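Local coordinates for dioxygenase (Pseudomonas brassicacearum, PDB 5V2D), which probably cleaves the central carbon-carbon double bond of lignostilbene-type substrates with dioxygen at a non-haem iron held by four histidines, at residues M86-H91 with V97-R102; F90-G95 with A482-P487; F62-P67 with V455-L460; L151-E156 with W161-E166. All coordinates share one frame; numbering follows the deposited sequence. Where two conformers were deposited one is given.

Interaction 1 (M86-H91 with V97-R102)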
loop_
_atom_site.group_PDB
_atom_site.type_symbol
_atom_site.label_atom_id
_atom_site.label_comp_id
_atom_site.label_asym_id
_atom_site.label_seq_id
_atom_site.Cartn_x
_atom_site.Cartn_y
_atom_site.Cartn_z
ATOM N N MET A 86 2.479 12.450 -1.523
ATOM C CA MET A 86 2.165 13.190 -2.718
ATOM C C MET A 86 1.086 12.459 -3.499
ATOM O O MET A 86 1.354 11.313 -3.983
ATOM C CB MET A 86 3.440 13.317 -3.557
ATOM C CG MET A 86 3.269 14.072 -4.853
ATOM S SD MET A 86 3.143 15.850 -4.652
ATOM C CE MET A 86 4.908 16.228 -4.691
ATOM N N VAL A 87 -0.105 13.056 -3.611
ATOM C CA VAL A 87 -1.228 12.388 -4.219
ATOM C C VAL A 87 -1.364 12.848 -5.652
ATOM O O VAL A 87 -1.318 14.050 -5.928
ATOM C CB VAL A 87 -2.527 12.694 -3.431
ATOM C CG1 VAL A 87 -3.740 12.113 -4.096
ATOM C CG2 VAL A 87 -2.413 12.216 -2.009
ATOM N N SER A 88 -1.565 11.869 -6.538
ATOM C CA SER A 88 -1.854 12.170 -7.966
ATOM C C SER A 88 -3.284 11.733 -8.228
ATOM O O SER A 88 -3.737 10.703 -7.716
ATOM C CB SER A 88 -0.903 11.393 -8.847
ATOM O OG SER A 88 0.418 11.980 -8.779
ATOM N N GLY A 89 -3.990 12.517 -9.049
ATOM C CA GLY A 89 -5.312 12.150 -9.561
ATOM C C GLY A 89 -5.303 12.257 -11.076
ATOM O O GLY A 89 -5.106 13.350 -11.588
ATOM N N PHE A 90 -5.475 11.135 -11.789
ATOM C CA PHE A 90 -5.636 11.099 -13.215
ATOM C C PHE A 90 -7.139 11.024 -13.464
ATOM O O PHE A 90 -7.773 9.988 -13.173
ATOM C CB PHE A 90 -4.965 9.917 -13.834
ATOM C CG PHE A 90 -3.469 9.954 -13.810
ATOM C CD1 PHE A 90 -2.765 10.515 -14.820
ATOM C CD2 PHE A 90 -2.768 9.370 -12.752
ATOM C CE1 PHE A 90 -1.375 10.518 -14.879
ATOM C CE2 PHE A 90 -1.376 9.375 -12.775
ATOM C CZ PHE A 90 -0.663 9.955 -13.844
ATOM N N HIS A 91 -7.715 12.093 -14.013
ATOM C CA HIS A 91 -9.131 12.121 -14.236
ATOM C C HIS A 91 -9.458 11.766 -15.723
ATOM O O HIS A 91 -8.979 12.466 -16.635
ATOM C CB HIS A 91 -9.677 13.497 -13.929
ATOM C CG HIS A 91 -11.154 13.611 -14.162
ATOM N ND1 HIS A 91 -12.078 12.865 -13.448
ATOM C CD2 HIS A 91 -11.858 14.355 -15.061
ATOM C CE1 HIS A 91 -13.297 13.151 -13.895
ATOM N NE2 HIS A 91 -13.195 14.044 -14.874
ATOM N N VAL A 97 -7.610 12.585 -20.633
ATOM C CA VAL A 97 -7.065 12.362 -19.270
ATOM C C VAL A 97 -6.330 13.632 -18.862
ATOM O O VAL A 97 -5.573 14.217 -19.678
ATOM C CB VAL A 97 -6.116 11.173 -19.201
ATOM C CG1 VAL A 97 -5.791 10.875 -17.773
ATOM C CG2 VAL A 97 -6.769 9.959 -19.773
ATOM N N SER A 98 -6.591 14.062 -17.648
ATOM C CA SER A 98 -5.830 15.152 -17.023
ATOM C C SER A 98 -5.166 14.687 -15.715
ATOM O O SER A 98 -5.507 13.617 -15.220
ATOM C CB SER A 98 -6.727 16.339 -16.774
ATOM O OG SER A 98 -7.753 15.968 -15.874
ATOM N N LEU A 99 -4.191 15.459 -15.223
ATOM C CA LEU A 99 -3.439 15.046 -14.033
ATOM C C LEU A 99 -3.328 16.248 -13.101
ATOM O O LEU A 99 -3.056 17.390 -13.537
ATOM C CB LEU A 99 -2.072 14.591 -14.399
ATOM C CG LEU A 99 -1.067 14.341 -13.282
ATOM C CD1 LEU A 99 -1.468 13.240 -12.337
ATOM C CD2 LEU A 99 0.259 14.048 -13.972
ATOM N N ARG A 100 -3.579 15.964 -11.834
ATOM C CA ARG A 100 -3.175 16.849 -10.738
ATOM C C ARG A 100 -2.383 16.094 -9.733
ATOM O O ARG A 100 -2.693 14.968 -9.456
ATOM C CB ARG A 100 -4.406 17.289 -10.030
ATOM C CG ARG A 100 -5.003 18.454 -10.570
ATOM C CD ARG A 100 -5.319 19.233 -9.214
ATOM N NE ARG A 100 -5.421 20.682 -9.380
ATOM C CZ ARG A 100 -6.410 21.218 -10.070
ATOM N NH1 ARG A 100 -7.397 20.464 -10.623
ATOM N NH2 ARG A 100 -6.416 22.529 -10.191
ATOM N N ARG A 101 -1.329 16.732 -9.198
ATOM C CA ARG A 101 -0.423 16.069 -8.268
ATOM C C ARG A 101 -0.136 17.105 -7.175
ATOM O O ARG A 101 0.316 18.217 -7.520
ATOM C CB ARG A 101 0.822 15.623 -8.950
ATOM C CG ARG A 101 1.749 14.775 -8.090
ATOM C CD ARG A 101 2.803 14.075 -8.961
ATOM N NE ARG A 101 3.600 13.099 -8.221
ATOM C CZ ARG A 101 4.829 13.209 -7.793
ATOM N NH1 ARG A 101 5.515 14.350 -7.899
ATOM N NH2 ARG A 101 5.368 12.142 -7.175
ATOM N N ARG A 102 -0.406 16.762 -5.934
ATOM C CA ARG A 102 -0.273 17.704 -4.801
ATOM C C ARG A 102 0.177 16.956 -3.530
ATOM O O ARG A 102 -0.250 15.824 -3.288
ATOM C CB ARG A 102 -1.605 18.432 -4.447
ATOM C CG ARG A 102 -2.252 19.323 -5.496
ATOM C CD ARG A 102 -1.401 20.587 -5.785
ATOM N NE ARG A 102 -1.917 21.730 -6.558
ATOM C CZ ARG A 102 -1.754 21.970 -7.871
ATOM N NH1 ARG A 102 -1.198 21.102 -8.684
ATOM N NH2 ARG A 102 -2.211 23.103 -8.390
HETATM O O HOH W 1 1.786 11.005 -6.748
#
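The side chains of Met-86 and Arg-101 cross at about a right angle on an antiparallel beta hairpin, strands 85-93 and 96-103, in one blade of the beta-propeller characteristic of carotenoid-cleaving oxygenases. Six backbone bonds hold the pair, Gly-89 N lying 2.8 Å from Arg-100 O, with Val-87/Arg-102, Gly-89/Arg-100 and His-91/Ser-98 as the hydrogen-bonded pairs. Arg-101 CB passes Ser-88 OG, and CG and CD both come within 3.2 Å of that same hydroxyl oxygen. With CG anti to the backbone N (chi1 -173°) and the chain extended as far as NE, the guanidinium is carried along the neighbouring strand to Met-86. NE gives its hydrogen to a water 3.1 Å away, which also donates to Met-86 O and bonds Ser-88 OG. CZ lies beneath Met-86 CG at 3.4 Å, so the methylene covers one guanidinium face while Ser-88 OG sits at the edge, in plane. At the tip, NH1 bonds Ile-41 O and NH2 forms a salt bridge with Asp-68. Replacing this arginine by leucine would probably leave the Asp-68 carboxylate without its charged mate and Met-86 CG without the flat group beneath it. Farther along the same face, Leu-99 CD1 stands 3.7 Å from the centroid of the Phe-90 ring, only 10° off the ring normal, a CH-pi contact.

Interaction 2 (F90-G95 with A482-P487)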
loop_
_atom_site.group_PDB
_atom_site.type_symbol
_atom_site.label_atom_id
_atom_site.label_comp_id
_atom_site.label_asym_id
_atom_site.label_seq_id
_atom_site.Cartn_x
_atom_site.Cartn_y
_atom_site.Cartn_z
ATOM N N PHE A 90 -5.475 11.135 -11.789
ATOM C CA PHE A 90 -5.636 11.099 -13.215
ATOM C C PHE A 90 -7.139 11.024 -13.464
ATOM O O PHE A 90 -7.773 9.988 -13.173
ATOM C CB PHE A 90 -4.965 9.917 -13.834
ATOM C CG PHE A 90 -3.469 9.954 -13.810
ATOM C CD1 PHE A 90 -2.765 10.515 -14.820
ATOM C CD2 PHE A 90 -2.768 9.370 -12.752
ATOM C CE1 PHE A 90 -1.375 10.518 -14.879
ATOM C CE2 PHE A 90 -1.376 9.375 -12.775
ATOM C CZ PHE A 90 -0.663 9.955 -13.844
ATOM N N HIS A 91 -7.715 12.093 -14.013
ATOM C CA HIS A 91 -9.131 12.121 -14.236
ATOM C C HIS A 91 -9.458 11.766 -15.723
ATOM O O HIS A 91 -8.979 12.466 -16.635
ATOM C CB HIS A 91 -9.677 13.497 -13.929
ATOM C CG HIS A 91 -11.154 13.611 -14.162
ATOM N ND1 HIS A 91 -12.078 12.865 -13.448
ATOM C CD2 HIS A 91 -11.858 14.355 -15.061
ATOM C CE1 HIS A 91 -13.297 13.151 -13.895
ATOM N NE2 HIS A 91 -13.195 14.044 -14.874
ATOM N N PHE A 92 -10.259 10.727 -15.908
ATOM C CA PHE A 92 -10.612 10.175 -17.210
ATOM C C PHE A 92 -12.048 10.673 -17.532
ATOM O O PHE A 92 -12.996 10.449 -16.772
ATOM C CB PHE A 92 -10.671 8.642 -17.193
ATOM C CG PHE A 92 -9.351 7.972 -17.069
ATOM C CD1 PHE A 92 -8.844 7.220 -18.134
ATOM C CD2 PHE A 92 -8.618 8.000 -15.931
ATOM C CE1 PHE A 92 -7.637 6.587 -18.046
ATOM C CE2 PHE A 92 -7.379 7.365 -15.854
ATOM C CZ PHE A 92 -6.893 6.670 -16.913
ATOM N N ALA A 93 -12.196 11.338 -18.664
ATOM C CA ALA A 93 -13.569 11.668 -19.094
ATOM C C ALA A 93 -13.621 11.704 -20.591
ATOM O O ALA A 93 -12.869 12.425 -21.229
ATOM C CB ALA A 93 -14.071 12.993 -18.540
ATOM N N ASN A 94 -14.519 10.923 -21.156
ATOM C CA ASN A 94 -14.733 10.961 -22.619
ATOM C C ASN A 94 -13.486 10.850 -23.505
ATOM O O ASN A 94 -13.354 11.621 -24.429
ATOM C CB ASN A 94 -15.372 12.314 -22.960
ATOM C CG ASN A 94 -16.714 12.133 -23.145
ATOM O OD1 ASN A 94 -17.167 11.723 -24.262
ATOM N ND2 ASN A 94 -17.441 12.316 -22.074
ATOM N N GLY A 95 -12.532 9.988 -23.177
ATOM C CA GLY A 95 -11.342 9.843 -23.969
ATOM C C GLY A 95 -10.198 10.789 -23.700
ATOM O O GLY A 95 -9.191 10.722 -24.385
ATOM N N ALA A 482 -3.969 1.628 -24.766
ATOM C CA ALA A 482 -3.672 3.064 -24.715
ATOM C C ALA A 482 -2.512 3.309 -23.783
ATOM O O ALA A 482 -2.382 2.654 -22.757
ATOM C CB ALA A 482 -4.866 3.850 -24.249
ATOM N N ARG A 483 -1.620 4.185 -24.189
ATOM C CA ARG A 483 -0.513 4.665 -23.355
ATOM C C ARG A 483 -0.650 6.152 -23.175
ATOM O O ARG A 483 -0.615 6.908 -24.145
ATOM C CB ARG A 483 0.843 4.380 -23.977
ATOM C CG ARG A 483 1.116 2.886 -24.255
ATOM C CD ARG A 483 2.454 2.778 -24.905
ATOM N NE ARG A 483 2.905 1.440 -25.188
ATOM C CZ ARG A 483 3.888 0.820 -24.534
ATOM N NH1 ARG A 483 4.549 1.342 -23.520
ATOM N NH2 ARG A 483 4.204 -0.380 -24.867
ATOM N N ILE A 484 -0.849 6.559 -21.921
ATOM C CA ILE A 484 -1.031 7.974 -21.589
ATOM C C ILE A 484 0.317 8.556 -21.163
ATOM O O ILE A 484 0.863 8.169 -20.119
ATOM C CB ILE A 484 -2.101 8.115 -20.509
ATOM C CG1 ILE A 484 -3.416 7.496 -21.000
ATOM C CG2 ILE A 484 -2.280 9.536 -20.109
ATOM C CD1 ILE A 484 -4.252 7.085 -19.772
ATOM N N ARG A 485 0.881 9.461 -21.984
ATOM C CA ARG A 485 2.245 9.914 -21.744
ATOM C C ARG A 485 2.186 11.023 -20.674
ATOM O O ARG A 485 1.281 11.832 -20.684
ATOM C CB ARG A 485 2.884 10.470 -22.993
ATOM C CG ARG A 485 3.183 9.430 -24.061
ATOM C CD ARG A 485 4.087 10.083 -25.153
ATOM N NE ARG A 485 4.098 9.190 -26.308
ATOM C CZ ARG A 485 3.279 9.234 -27.351
ATOM N NH1 ARG A 485 2.379 10.198 -27.488
ATOM N NH2 ARG A 485 3.430 8.336 -28.319
ATOM N N ILE A 486 3.096 10.968 -19.742
ATOM C CA ILE A 486 3.206 11.968 -18.643
ATOM C C ILE A 486 4.481 12.716 -18.944
ATOM O O ILE A 486 5.520 12.108 -19.183
ATOM C CB ILE A 486 3.258 11.257 -17.298
ATOM C CG1 ILE A 486 1.971 10.452 -17.126
ATOM C CG2 ILE A 486 3.244 12.290 -16.170
ATOM C CD1 ILE A 486 2.136 9.286 -16.256
ATOM N N PRO A 487 4.441 14.056 -18.905
ATOM C CA PRO A 487 5.582 14.827 -19.314
ATOM C C PRO A 487 6.710 14.968 -18.287
ATOM O O PRO A 487 7.693 15.694 -18.518
ATOM C CB PRO A 487 4.958 16.177 -19.578
ATOM C CG PRO A 487 3.772 16.233 -18.730
ATOM C CD PRO A 487 3.236 14.869 -18.758
#
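Phe-90 and Phe-92 of strand 85-93, which meet Ile-486 and Ile-484 of strand 482-486, help to fill the interface between two neighbouring propeller blades. The two main chains stay well apart, with 10.1 Å between the CA atoms of Phe-90 and Ile-484, and side chains alone bridge the gap. The far end of the Phe-90 ring does the touching in the first pair: CZ lies 3.8 Å from Ile-486 CD1, and CE1 is 4.0 Å from Ile-486 CG1. These two side chains cross at about a right angle. In the second pair the approach is oblique, and Phe-92 CE1 reaches Ile-484 CD1 at 3.8 Å, with CZ of that ring scarcely farther from the same methyl. Both isoleucines set CG1 anti to the carbonyl carbon (chi1 -58° in Ile-484), and a roughly extended second torsion then sends CD1 forward as the leading atom toward the aromatic rings. Leu-468, on the strand next to 482-486, touches both phenylalanines and Ile-484, while Val-97 of the hairpin packs against Phe-92 and Ile-484. Leu-48 touches Phe-90 and Ile-484. Since the four touching residues are buried and meet only through carbon, the attraction between these segments comes from dispersion and the exclusion of water, and lacks the directional register that backbone bonds give within each blade.

Interaction 3 (F62-P67 with V455-L460)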
loop_
_atom_site.group_PDB
_atom_site.type_symbol
_atom_site.label_atom_id
_atom_site.label_comp_id
_atom_site.label_asym_id
_atom_site.label_seq_id
_atom_site.Cartn_x
_atom_site.Cartn_y
_atom_site.Cartn_z
ATOM N N PHE A 62 -8.361 7.984 -11.160
ATOM C CA PHE A 62 -7.385 7.068 -10.576
ATOM C C PHE A 62 -6.551 7.919 -9.612
ATOM O O PHE A 62 -5.781 8.798 -10.074
ATOM C CB PHE A 62 -6.498 6.501 -11.668
ATOM C CG PHE A 62 -5.361 5.641 -11.192
ATOM C CD1 PHE A 62 -5.362 5.004 -9.964
ATOM C CD2 PHE A 62 -4.273 5.449 -11.979
ATOM C CE1 PHE A 62 -4.323 4.189 -9.560
ATOM C CE2 PHE A 62 -3.223 4.631 -11.582
ATOM C CZ PHE A 62 -3.252 3.981 -10.383
ATOM N N TYR A 63 -6.697 7.698 -8.314
ATOM C CA TYR A 63 -5.900 8.391 -7.315
ATOM C C TYR A 63 -4.768 7.454 -6.890
ATOM O O TYR A 63 -4.964 6.247 -6.751
ATOM C CB TYR A 63 -6.710 8.724 -6.069
ATOM C CG TYR A 63 -7.870 9.640 -6.334
ATOM C CD1 TYR A 63 -7.644 11.052 -6.412
ATOM C CD2 TYR A 63 -9.130 9.195 -6.458
ATOM C CE1 TYR A 63 -8.711 11.922 -6.601
ATOM C CE2 TYR A 63 -10.180 10.051 -6.653
ATOM C CZ TYR A 63 -9.982 11.406 -6.703
ATOM O OH TYR A 63 -11.028 12.248 -6.913
ATOM N N GLN A 64 -3.609 8.006 -6.659
ATOM C CA GLN A 64 -2.493 7.221 -6.155
ATOM C C GLN A 64 -1.668 8.106 -5.195
ATOM O O GLN A 64 -1.600 9.310 -5.412
ATOM C CB GLN A 64 -1.651 6.713 -7.319
ATOM C CG GLN A 64 -0.743 5.559 -6.765
ATOM C CD GLN A 64 -0.142 4.541 -7.763
ATOM O OE1 GLN A 64 0.138 4.802 -8.990
ATOM N NE2 GLN A 64 0.131 3.391 -7.210
ATOM N N VAL A 65 -1.061 7.522 -4.169
ATOM C CA VAL A 65 -0.166 8.322 -3.325
ATOM C C VAL A 65 1.236 7.739 -3.385
ATOM O O VAL A 65 1.427 6.498 -3.359
ATOM C CB VAL A 65 -0.695 8.452 -1.897
ATOM C CG1 VAL A 65 -0.838 7.094 -1.191
ATOM C CG2 VAL A 65 0.121 9.406 -1.058
ATOM N N ALA A 66 2.202 8.635 -3.488
ATOM C CA ALA A 66 3.591 8.316 -3.435
ATOM C C ALA A 66 4.305 9.039 -2.278
ATOM O O ALA A 66 4.216 10.227 -2.179
ATOM C CB ALA A 66 4.266 8.706 -4.714
ATOM N N PRO A 67 5.145 8.316 -1.565
ATOM C CA PRO A 67 6.132 9.005 -0.749
ATOM C C PRO A 67 7.049 9.820 -1.637
ATOM O O PRO A 67 7.503 9.314 -2.667
ATOM C CB PRO A 67 6.892 7.861 -0.062
ATOM C CG PRO A 67 6.019 6.679 -0.199
ATOM C CD PRO A 67 5.280 6.848 -1.490
ATOM N N VAL A 455 -5.181 -0.640 -15.254
ATOM C CA VAL A 455 -4.500 0.615 -15.449
ATOM C C VAL A 455 -3.353 0.687 -14.432
ATOM O O VAL A 455 -3.533 0.385 -13.244
ATOM C CB VAL A 455 -5.440 1.768 -15.271
ATOM C CG1 VAL A 455 -4.673 3.116 -15.469
ATOM C CG2 VAL A 455 -6.603 1.664 -16.252
ATOM N N ALA A 456 -2.181 1.060 -14.883
ATOM C CA ALA A 456 -1.036 1.157 -14.008
ATOM C C ALA A 456 0.002 2.092 -14.554
ATOM O O ALA A 456 0.127 2.237 -15.770
ATOM C CB ALA A 456 -0.368 -0.221 -13.837
ATOM N N LEU A 457 0.786 2.676 -13.689
ATOM C CA LEU A 457 1.933 3.410 -14.136
ATOM C C LEU A 457 3.017 2.455 -14.572
ATOM O O LEU A 457 3.330 1.460 -13.892
ATOM C CB LEU A 457 2.526 4.297 -13.012
ATOM C CG LEU A 457 1.722 5.607 -12.760
ATOM C CD1 LEU A 457 2.272 6.243 -11.507
ATOM C CD2 LEU A 457 1.794 6.597 -13.904
ATOM N N LEU A 458 3.587 2.807 -15.713
ATOM C CA LEU A 458 4.725 2.136 -16.301
ATOM C C LEU A 458 5.905 3.105 -16.233
ATOM O O LEU A 458 5.862 4.225 -16.734
ATOM C CB LEU A 458 4.417 1.729 -17.761
ATOM C CG LEU A 458 5.620 1.192 -18.599
ATOM C CD1 LEU A 458 6.045 -0.116 -18.027
ATOM C CD2 LEU A 458 5.241 1.063 -20.086
ATOM N N ASN A 459 6.949 2.653 -15.558
ATOM C CA ASN A 459 8.168 3.383 -15.388
ATOM C C ASN A 459 9.129 2.881 -16.489
ATOM O O ASN A 459 9.512 1.711 -16.463
ATOM C CB ASN A 459 8.826 3.122 -14.007
ATOM C CG ASN A 459 7.855 3.161 -12.862
ATOM O OD1 ASN A 459 7.170 4.152 -12.694
ATOM N ND2 ASN A 459 7.711 1.965 -12.122
ATOM N N LEU A 460 9.543 3.778 -17.366
ATOM C CA LEU A 460 10.488 3.466 -18.415
ATOM C C LEU A 460 11.802 3.948 -17.862
ATOM O O LEU A 460 12.158 5.131 -17.972
ATOM C CB LEU A 460 10.114 4.171 -19.695
ATOM C CG LEU A 460 9.097 3.616 -20.708
ATOM C CD1 LEU A 460 8.867 2.145 -20.645
ATOM C CD2 LEU A 460 7.767 4.295 -20.568
HETATM O O HOH W 2 0.143 2.664 -10.859
#
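Val-455 and Leu-457, on strand 452-460, meet Phe-62 and Gln-64 of strand 60-67 across the junction of two adjacent blades of the seven-bladed propeller. Val-455 comes first: its CG1 is 4.2 Å from CD2 of Phe-62, a loose apolar contact reached obliquely to the ring. Ile-439 and Leu-468, from the strands flanking 452-460, touch both of these residues and build up the hydrophobic layer. Two residues on, Leu-457 contributes both its backbone and its side chain. Its CG stands anti to the carbonyl carbon (chi1 -78°), bringing CD1 to 3.6 Å from Gln-64 OE1. That amide is reached by an extended glutamine chain, and its other end, NE2, is hydrogen-bonded to Leu-494 O, which should restrain the rotation of the group. Strand 60-67 also pairs through Val-65 with His-495, an iron ligand, and the side chain of Gln-64 lies about 10 Å from the metal. A water adds a polar link between the two segments. It takes the hydrogen of Leu-457 N at 2.9 Å, donates to Gln-64 OE1 at 2.8 Å, and sits in the plane of the Phe-62 ring, at its edge.

Interaction 4 (L151-E156 with W161-E166)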
loop_
_atom_site.group_PDB
_atom_site.type_symbol
_atom_site.label_atom_id
_atom_site.label_comp_id
_atom_site.label_asym_id
_atom_site.label_seq_id
_atom_site.Cartn_x
_atom_site.Cartn_y
_atom_site.Cartn_z
ATOM N N LEU A 151 -11.473 12.558 -0.276
ATOM C CA LEU A 151 -10.416 11.560 -0.468
ATOM C C LEU A 151 -9.616 11.459 0.860
ATOM O O LEU A 151 -9.178 12.486 1.386
ATOM C CB LEU A 151 -9.452 12.028 -1.551
ATOM C CG LEU A 151 -8.466 10.895 -1.989
ATOM C CD1 LEU A 151 -9.183 9.832 -2.773
ATOM C CD2 LEU A 151 -7.320 11.441 -2.794
ATOM N N LEU A 152 -9.466 10.239 1.372
ATOM C CA LEU A 152 -8.641 10.018 2.563
ATOM C C LEU A 152 -7.256 9.583 2.124
ATOM O O LEU A 152 -7.134 8.672 1.288
ATOM C CB LEU A 152 -9.211 8.941 3.415
ATOM C CG LEU A 152 -10.581 9.313 4.039
ATOM C CD1 LEU A 152 -11.025 8.109 4.866
ATOM C CD2 LEU A 152 -10.542 10.618 4.811
ATOM N N ALA A 153 -6.262 10.274 2.581
ATOM C CA ALA A 153 -4.856 9.898 2.443
ATOM C C ALA A 153 -4.432 9.324 3.777
ATOM O O ALA A 153 -4.566 9.959 4.849
ATOM C CB ALA A 153 -3.981 11.098 2.106
ATOM N N LEU A 154 -3.987 8.078 3.747
ATOM C CA LEU A 154 -3.856 7.273 4.942
ATOM C C LEU A 154 -2.395 6.832 5.188
ATOM O O LEU A 154 -1.651 6.490 4.260
ATOM C CB LEU A 154 -4.701 6.052 4.841
ATOM C CG LEU A 154 -6.181 6.313 4.535
ATOM C CD1 LEU A 154 -6.560 5.575 3.229
ATOM C CD2 LEU A 154 -7.017 5.778 5.682
ATOM N N LYS A 155 -2.081 6.716 6.471
ATOM C CA LYS A 155 -0.899 6.066 6.887
ATOM C C LYS A 155 -1.116 5.545 8.320
ATOM O O LYS A 155 -1.665 6.211 9.125
ATOM C CB LYS A 155 0.127 7.121 6.854
ATOM C CG LYS A 155 1.346 6.965 7.588
ATOM C CD LYS A 155 2.255 6.120 7.056
ATOM C CE LYS A 155 3.652 6.648 7.441
ATOM N NZ LYS A 155 4.503 5.600 6.739
ATOM N N GLU A 156 -0.642 4.346 8.551
ATOM C CA GLU A 156 -1.081 3.522 9.671
ATOM C C GLU A 156 -0.585 3.963 11.043
ATOM O O GLU A 156 -0.912 3.315 12.049
ATOM C CB GLU A 156 -0.697 2.051 9.447
ATOM C CG GLU A 156 0.836 1.785 9.531
ATOM C CD GLU A 156 1.200 0.479 8.799
ATOM O OE1 GLU A 156 0.821 0.342 7.611
ATOM O OE2 GLU A 156 1.855 -0.411 9.407
ATOM N N TRP A 161 -5.773 11.963 6.525
ATOM C CA TRP A 161 -5.897 13.347 6.146
ATOM C C TRP A 161 -6.867 13.434 4.941
ATOM O O TRP A 161 -6.793 12.644 3.998
ATOM C CB TRP A 161 -4.519 13.941 5.790
ATOM C CG TRP A 161 -3.807 14.268 7.020
ATOM C CD1 TRP A 161 -3.341 13.399 7.949
ATOM C CD2 TRP A 161 -3.619 15.576 7.559
ATOM N NE1 TRP A 161 -2.849 14.093 9.018
ATOM C CE2 TRP A 161 -3.016 15.430 8.812
ATOM C CE3 TRP A 161 -3.882 16.853 7.094
ATOM C CZ2 TRP A 161 -2.654 16.530 9.590
ATOM C CZ3 TRP A 161 -3.525 17.945 7.863
ATOM C CH2 TRP A 161 -2.949 17.783 9.100
ATOM N N ALA A 162 -7.844 14.336 5.046
ATOM C CA ALA A 162 -8.809 14.498 3.969
ATOM C C ALA A 162 -8.347 15.504 2.954
ATOM O O ALA A 162 -7.713 16.513 3.303
ATOM C CB ALA A 162 -10.172 14.859 4.550
ATOM N N MET A 163 -8.669 15.190 1.707
ATOM C CA MET A 163 -8.446 16.028 0.586
ATOM C C MET A 163 -9.687 16.187 -0.284
ATOM O O MET A 163 -10.544 15.299 -0.367
ATOM C CB MET A 163 -7.297 15.453 -0.222
ATOM C CG MET A 163 -5.993 15.245 0.612
ATOM S SD MET A 163 -4.840 14.367 -0.498
ATOM C CE MET A 163 -3.862 15.756 -1.117
ATOM N N ASP A 164 -9.738 17.315 -0.993
ATOM C CA ASP A 164 -10.858 17.571 -1.914
ATOM C C ASP A 164 -10.707 16.601 -3.106
ATOM O O ASP A 164 -9.605 16.505 -3.727
ATOM C CB ASP A 164 -10.819 19.016 -2.384
ATOM C CG ASP A 164 -11.948 19.346 -3.328
ATOM O OD1 ASP A 164 -12.010 18.908 -4.495
ATOM O OD2 ASP A 164 -12.805 20.092 -2.903
ATOM N N LEU A 165 -11.775 15.894 -3.434
ATOM C CA LEU A 165 -11.744 14.913 -4.538
ATOM C C LEU A 165 -11.359 15.513 -5.917
ATOM O O LEU A 165 -10.740 14.846 -6.719
ATOM C CB LEU A 165 -13.105 14.276 -4.672
ATOM C CG LEU A 165 -13.381 13.227 -3.542
ATOM C CD1 LEU A 165 -14.901 13.006 -3.386
ATOM C CD2 LEU A 165 -12.576 11.899 -3.760
ATOM N N GLU A 166 -11.686 16.791 -6.170
ATOM C CA GLU A 166 -11.375 17.399 -7.452
ATOM C C GLU A 166 -10.068 18.131 -7.443
ATOM O O GLU A 166 -9.267 17.902 -8.320
ATOM C CB GLU A 166 -12.482 18.346 -7.886
ATOM C CG GLU A 166 -13.826 17.586 -8.027
ATOM C CD GLU A 166 -14.921 18.397 -8.729
ATOM O OE1 GLU A 166 -15.625 17.820 -9.613
ATOM O OE2 GLU A 166 -15.061 19.619 -8.406
#
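The peptide groups of Leu-151, Ala-153, Trp-161 and Met-163 are the flat units that join these segments, while the Trp-161 indole leads away from strand 150-154 and rests against Thr-170 and Glu-173 of the next strand. Ala-153 N reaches Trp-161 O at 2.8 Å, and Trp-161 N returns the bond to Ala-153 O. Leu-151 and Met-163 form the second reciprocal couple, Met-163 N lying 2.8 Å from Leu-151 O. On the face shared by Leu-151, Ala-153 and Met-163, the sulfur SD of Met-163 is 4.3 Å from Ala-153 CB. Leu-165, past the end of the strand, turns its CD2 back to within 3.8 Å of Leu-151 CB, because its CG stands anti to the carbonyl carbon (chi1 -75°). The chain bends here in an Asx turn: Asp-164 OD1 accepts from Glu-166 N at 2.7 Å, on the anti side and 21° out of the carboxylate plane, and also from Thr-167 N. At the opposite end, Glu-156 OE1 bonds ND1 of His-239, an iron ligand, and OE2 bonds Tyr-203 OH, which probably fixes the orientation of this first-shell histidine. The whole is an antiparallel beta hairpin forming the two middle strands of a four-stranded propeller blade, whose loop after strand 150-154 reaches the second shell of the iron site.

Interactions 1, 2 and 3 cluster on one side of the propeller, with centres 10 to 12 Å apart. The centre of interaction 4 lies about 13 Å from interaction 1, 16 Å from interaction 3 and 22 Å from interaction 2, which it does not touch. Interaction 1 lies within one blade, and interactions 2 and 3 join it to its neighbour, assembled largely from residues 433-486. Interactions 1 and 4 are successive hairpins, both nested inside the long loop closed by interaction 3. Val-87 CG2 touches Met-163 SD at 3.6 Å, and Tyr-63 OH is probably hydrogen-bonded to Leu-165 O, linking the first blade to the next. Strand 496-500 pairs with 60-67, closing the ring around the iron.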